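Local coordinates for 190aa long hypothetical protein (Pyrococcus horikoshii, PDB 2DDZ) that is of unknown function but belongs to the DUF366 family, which is probably related to class II tRNA synthetases, and assembles as a hexamer, at residues Y102-S107 / I113-R118; D67-I72 / I152-L157. All coordinates share one frame; numbering follows the deposited sequence.

Contact 1: Y102-S107 / I113-R118; sequences YGIEAS and IYVNGR
The carbonyl O of Tyr114 takes the N-H of Ser107 at 2.8 Å, with the donor lying in the carbonyl plane and the bond nearly straight at 169°. Ala106 also crowds this oxygen: its CA comes to 3.3 Å from Tyr114 O in a C-H...O contact. The return bond, Tyr114 N to Ser107 O at 2.9 Å, is straighter still, but here the donor is tilted from the carbonyl plane. Together the two bonds make Ser107 and Tyr114 a hydrogen-bonded antiparallel pair. This is the open end of the beta hairpin formed by strands 106-109 and 112-115. Beyond it the chains part: 113-118 runs into a type I' turn from Val115 to Arg118, with Asn116 and Gly117 at its corners in positive phi, leading into strand 118-128. Backwards from Ala106, Glu105 centres an inverse gamma turn, and Gly103 is the C-prime residue of the Schellman motif that ends helix 81-100. On the face that carries Ala106 and Val115, the Ala106 CB meets Val115 CG2 at 3.6 Å. That same valine methyl and its partner CG1 both reach Ile104 CG2, each at 3.9 Å, so the isoleucine's CG2 sits across both valine methyls. Ile104 turns CG2 anti to the backbone N (CG1 at chi1 -64°), which brings this short branch to the valine. Leu99 of helix 81-100 also packs on Ala106. On the other face, Ser107 OG lies 3.9 Å from Tyr114 CB in plain van der Waals contact, while the tyrosine ring leads away and receives Arg109 in a cation-pi interaction.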
loop_
_atom_site.group_PDB
_atom_site.type_symbol
_atom_site.label_atom_id
_atom_site.label_comp_id
_atom_site.label_asym_id
_atom_site.label_seq_id
_atom_site.Cartn_x
_atom_site.Cartn_y
_atom_site.Cartn_z
ATOM N N TYR E 102 35.282 -4.819 -18.544
ATOM C CA TYR E 102 35.772 -4.109 -19.710
ATOM C C TYR E 102 37.140 -3.544 -19.334
ATOM O O TYR E 102 37.739 -2.773 -20.086
ATOM C CB TYR E 102 34.839 -2.969 -20.095
ATOM C CG TYR E 102 33.645 -3.390 -20.914
ATOM C CD1 TYR E 102 32.533 -3.984 -20.316
ATOM C CD2 TYR E 102 33.607 -3.149 -22.291
ATOM C CE1 TYR E 102 31.408 -4.319 -21.067
ATOM C CE2 TYR E 102 32.490 -3.479 -23.057
ATOM C CZ TYR E 102 31.392 -4.061 -22.437
ATOM O OH TYR E 102 30.282 -4.367 -23.187
ATOM N N GLY E 103 37.614 -3.928 -18.152
ATOM C CA GLY E 103 38.909 -3.479 -17.680
ATOM C C GLY E 103 38.957 -2.062 -17.150
ATOM O O GLY E 103 40.030 -1.463 -17.086
ATOM N N ILE E 104 37.807 -1.524 -16.753
ATOM C CA ILE E 104 37.735 -0.160 -16.235
ATOM C C ILE E 104 37.598 -0.078 -14.717
ATOM O O ILE E 104 36.730 -0.717 -14.122
ATOM C CB ILE E 104 36.570 0.574 -16.887
ATOM C CG1 ILE E 104 36.852 0.693 -18.381
ATOM C CG2 ILE E 104 36.361 1.941 -16.242
ATOM C CD1 ILE E 104 35.753 1.355 -19.135
ATOM N N GLU E 105 38.461 0.713 -14.089
ATOM C CA GLU E 105 38.424 0.871 -12.638
ATOM C C GLU E 105 37.387 1.925 -12.268
ATOM O O GLU E 105 37.736 3.026 -11.844
ATOM C CB GLU E 105 39.800 1.295 -12.108
ATOM C CG GLU E 105 40.957 0.410 -12.557
ATOM C CD GLU E 105 42.305 0.893 -12.038
ATOM O OE1 GLU E 105 42.467 2.122 -11.856
ATOM O OE2 GLU E 105 43.207 0.048 -11.828
ATOM N N ALA E 106 36.114 1.583 -12.430
ATOM C CA ALA E 106 35.025 2.505 -12.120
ATOM C C ALA E 106 34.481 2.316 -10.699
ATOM O O ALA E 106 34.562 1.226 -10.129
ATOM C CB ALA E 106 33.904 2.336 -13.136
ATOM N N SER E 107 33.929 3.385 -10.134
ATOM C CA SER E 107 33.372 3.341 -8.783
ATOM C C SER E 107 31.991 3.983 -8.746
ATOM O O SER E 107 31.555 4.609 -9.723
ATOM C CB SER E 107 34.290 4.069 -7.811
ATOM O OG SER E 107 34.452 5.412 -8.211
ATOM N N ILE E 113 28.109 7.162 -11.476
ATOM C CA ILE E 113 29.252 6.347 -11.848
ATOM C C ILE E 113 30.458 7.244 -12.122
ATOM O O ILE E 113 30.368 8.212 -12.888
ATOM C CB ILE E 113 28.928 5.530 -13.102
ATOM C CG1 ILE E 113 27.809 4.535 -12.775
ATOM C CG2 ILE E 113 30.184 4.830 -13.622
ATOM C CD1 ILE E 113 27.277 3.819 -13.973
ATOM N N TYR E 114 31.583 6.925 -11.492
ATOM C CA TYR E 114 32.814 7.695 -11.672
ATOM C C TYR E 114 33.985 6.825 -12.121
ATOM O O TYR E 114 34.104 5.651 -11.748
ATOM C CB TYR E 114 33.222 8.409 -10.374
ATOM C CG TYR E 114 32.441 9.661 -10.050
ATOM C CD1 TYR E 114 31.152 9.588 -9.529
ATOM C CD2 TYR E 114 32.990 10.925 -10.270
ATOM C CE1 TYR E 114 30.428 10.740 -9.236
ATOM C CE2 TYR E 114 32.270 12.087 -9.982
ATOM C CZ TYR E 114 30.990 11.983 -9.464
ATOM O OH TYR E 114 30.268 13.117 -9.173
ATOM N N VAL E 115 34.852 7.425 -12.926
ATOM C CA VAL E 115 36.049 6.761 -13.422
ATOM C C VAL E 115 37.161 7.796 -13.330
ATOM O O VAL E 115 37.092 8.853 -13.964
ATOM C CB VAL E 115 35.889 6.306 -14.892
ATOM C CG1 VAL E 115 37.185 5.679 -15.376
ATOM C CG2 VAL E 115 34.737 5.306 -15.011
ATOM N N ASN E 116 38.176 7.499 -12.525
ATOM C CA ASN E 116 39.288 8.420 -12.339
ATOM C C ASN E 116 38.774 9.796 -11.942
ATOM O O ASN E 116 39.119 10.800 -12.565
ATOM C CB ASN E 116 40.126 8.536 -13.618
ATOM C CG ASN E 116 40.776 7.221 -14.009
ATOM O OD1 ASN E 116 41.254 6.475 -13.151
ATOM N ND2 ASN E 116 40.811 6.936 -15.309
ATOM N N GLY E 117 37.935 9.824 -10.912
ATOM C CA GLY E 117 37.380 11.072 -10.414
ATOM C C GLY E 117 36.471 11.852 -11.349
ATOM O O GLY E 117 36.034 12.945 -11.004
ATOM N N ARG E 118 36.173 11.293 -12.517
ATOM C CA ARG E 118 35.322 11.958 -13.508
ATOM C C ARG E 118 33.949 11.272 -13.652
ATOM O O ARG E 118 33.858 10.038 -13.700
ATOM C CB ARG E 118 36.069 11.978 -14.842
ATOM C CG ARG E 118 37.429 12.669 -14.733
ATOM C CD ARG E 118 38.304 12.409 -15.945
ATOM N NE ARG E 118 37.747 12.999 -17.160
ATOM C CZ ARG E 118 38.104 12.641 -18.391
ATOM N NH1 ARG E 118 39.021 11.698 -18.566
ATOM N NH2 ARG E 118 37.542 13.221 -19.444
#

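Contact 2: D67-I72 / I152-L157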
loop_
_atom_site.group_PDB
_atom_site.type_symbol
_atom_site.label_atom_id
_atom_site.label_comp_id
_atom_site.label_asym_id
_atom_site.label_seq_id
_atom_site.Cartn_x
_atom_site.Cartn_y
_atom_site.Cartn_z
ATOM N N ASP E 67 25.786 13.332 -27.103
ATOM C CA ASP E 67 25.735 11.910 -27.397
ATOM C C ASP E 67 25.737 11.088 -26.109
ATOM O O ASP E 67 26.744 11.028 -25.397
ATOM C CB ASP E 67 26.929 11.544 -28.271
ATOM C CG ASP E 67 26.766 10.210 -28.939
ATOM O OD1 ASP E 67 25.634 9.909 -29.380
ATOM O OD2 ASP E 67 27.770 9.473 -29.039
ATOM N N MET E 68 24.616 10.425 -25.839
ATOM C CA MET E 68 24.464 9.645 -24.610
ATOM C C MET E 68 23.654 8.369 -24.841
ATOM O O MET E 68 22.795 8.318 -25.727
ATOM C CB MET E 68 23.754 10.540 -23.571
ATOM C CG MET E 68 23.683 10.063 -22.113
ATOM S SD MET E 68 22.769 11.224 -21.035
ATOM C CE MET E 68 23.996 12.212 -20.605
ATOM N N VAL E 69 23.951 7.333 -24.058
ATOM C CA VAL E 69 23.205 6.075 -24.105
ATOM C C VAL E 69 22.145 6.220 -22.994
ATOM O O VAL E 69 22.488 6.417 -21.820
ATOM C CB VAL E 69 24.102 4.846 -23.790
ATOM C CG1 VAL E 69 23.240 3.602 -23.618
ATOM C CG2 VAL E 69 25.100 4.617 -24.922
ATOM N N HIS E 70 20.872 6.136 -23.365
ATOM C CA HIS E 70 19.779 6.295 -22.404
ATOM C C HIS E 70 19.086 4.995 -22.032
ATOM O O HIS E 70 18.888 4.114 -22.882
ATOM C CB HIS E 70 18.720 7.252 -22.970
ATOM C CG HIS E 70 19.241 8.618 -23.292
ATOM N ND1 HIS E 70 19.490 9.569 -22.324
ATOM C CD2 HIS E 70 19.569 9.192 -24.475
ATOM C CE1 HIS E 70 19.948 10.668 -22.896
ATOM N NE2 HIS E 70 20.004 10.466 -24.203
ATOM N N TYR E 71 18.711 4.876 -20.763
ATOM C CA TYR E 71 17.986 3.693 -20.304
ATOM C C TYR E 71 16.716 4.176 -19.646
ATOM O O TYR E 71 16.763 4.941 -18.687
ATOM C CB TYR E 71 18.775 2.878 -19.272
ATOM C CG TYR E 71 20.122 2.399 -19.732
ATOM C CD1 TYR E 71 21.189 3.285 -19.847
ATOM C CD2 TYR E 71 20.342 1.051 -20.038
ATOM C CE1 TYR E 71 22.451 2.851 -20.250
ATOM C CE2 TYR E 71 21.608 0.602 -20.448
ATOM C CZ TYR E 71 22.656 1.515 -20.548
ATOM O OH TYR E 71 23.905 1.104 -20.935
ATOM N N ILE E 72 15.579 3.740 -20.163
ATOM C CA ILE E 72 14.311 4.134 -19.590
ATOM C C ILE E 72 13.608 2.900 -19.101
ATOM O O ILE E 72 13.236 2.018 -19.872
ATOM C CB ILE E 72 13.450 4.879 -20.595
ATOM C CG1 ILE E 72 13.994 6.294 -20.739
ATOM C CG2 ILE E 72 11.995 4.915 -20.132
ATOM C CD1 ILE E 72 13.565 6.912 -21.993
ATOM N N ILE E 152 33.418 12.123 -18.256
ATOM C CA ILE E 152 34.141 11.152 -19.055
ATOM C C ILE E 152 33.095 10.372 -19.862
ATOM O O ILE E 152 31.982 10.146 -19.380
ATOM C CB ILE E 152 34.985 10.230 -18.114
ATOM C CG1 ILE E 152 36.002 9.417 -18.913
ATOM C CG2 ILE E 152 34.079 9.296 -17.327
ATOM C CD1 ILE E 152 35.374 8.314 -19.697
ATOM N N GLY E 153 33.444 10.002 -21.096
ATOM C CA GLY E 153 32.526 9.268 -21.960
ATOM C C GLY E 153 32.971 7.840 -22.248
ATOM O O GLY E 153 34.084 7.451 -21.895
ATOM N N LEU E 154 32.113 7.055 -22.898
ATOM C CA LEU E 154 32.439 5.668 -23.207
ATOM C C LEU E 154 33.569 5.555 -24.228
ATOM O O LEU E 154 34.406 4.655 -24.145
ATOM C CB LEU E 154 31.194 4.929 -23.714
ATOM C CG LEU E 154 30.068 4.653 -22.710
ATOM C CD1 LEU E 154 28.879 4.081 -23.458
ATOM C CD2 LEU E 154 30.542 3.688 -21.630
ATOM N N GLU E 155 33.597 6.468 -25.191
ATOM C CA GLU E 155 34.645 6.455 -26.210
ATOM C C GLU E 155 36.037 6.545 -25.587
ATOM O O GLU E 155 36.877 5.685 -25.830
ATOM C CB GLU E 155 34.415 7.598 -27.202
ATOM C CG GLU E 155 33.419 7.233 -28.297
ATOM C CD GLU E 155 33.056 8.409 -29.164
ATOM O OE1 GLU E 155 33.879 9.350 -29.231
ATOM O OE2 GLU E 155 31.961 8.384 -29.777
ATOM N N GLU E 156 36.271 7.575 -24.775
ATOM C CA GLU E 156 37.563 7.741 -24.118
ATOM C C GLU E 156 37.962 6.481 -23.334
ATOM O O GLU E 156 39.144 6.228 -23.115
ATOM C CB GLU E 156 37.527 8.945 -23.168
ATOM C CG GLU E 156 38.870 9.227 -22.505
ATOM C CD GLU E 156 38.878 10.487 -21.655
ATOM O OE1 GLU E 156 37.902 11.269 -21.715
ATOM O OE2 GLU E 156 39.876 10.695 -20.931
ATOM N N LEU E 157 36.976 5.697 -22.907
ATOM C CA LEU E 157 37.267 4.474 -22.165
ATOM C C LEU E 157 37.502 3.314 -23.135
ATOM O O LEU E 157 37.803 2.191 -22.721
ATOM C CB LEU E 157 36.110 4.124 -21.219
ATOM C CG LEU E 157 35.744 5.104 -20.099
ATOM C CD1 LEU E 157 34.516 4.572 -19.381
ATOM C CD2 LEU E 157 36.901 5.287 -19.118
#
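Strand 68-72 approaches the loop 152-157 without any backbone pairing; no hydrogen bond joins the two segments. The first is extended from Met68 on, and the chain turns a corner at Asp67, whereas Leu154 to Glu156 have helical backbone angles without a regular helix. Only side chains bridge the gap. Val69 and Leu154 both point toward the opposite segment, and Val69 CG2 touches Leu154 CD1 at 4.1 Å, a methyl-to-methyl contact between side chains set roughly perpendicular to each other. Leu154 has CG anti to its carbonyl carbon (chi1 -69°) and an extended chi2 of 173°, which carries CD1 out to the valine. The strand is an inner one of the mixed sheet, flanked by 36-45 and 131-139, and the loop leads from strand 131-139 toward helix 161-184; Met165 of that helix also packs on Val69. Beside the apolar pair, the carboxylates of Asp67 and Glu155 come near each other, OD2 to OE2 at 4.4 Å. Each oxygen has its own cation: Asp67 OD2 forms a salt bridge with Arg41, and Glu155 OE2 with Lys141. These positive charges probably offset the repulsion between the two acids and would favour their ionised forms. Val140, which precedes Lys141, is touched by both acidic side chains.

How the contacts relate
The centres of contacts 1 and 2 lie about 13 Å apart on the same side of the chain's centre, and both reach the mixed sheet. Along the chain, 67-72 comes first, then the hairpin segments 102-107 and 113-118, and finally 152-157, so contact 1 is nested within the loop closed by contact 2. The two meet directly: Arg118 NH1 forms a 2.7 Å salt bridge with Glu156 OE2, while Leu157 packs on Ile104, CD1 to CD1 at 3.5 Å, and on Val115. The 152-157 loop therefore lies between the peripheral hairpin and the inner strand 68-75, touching both.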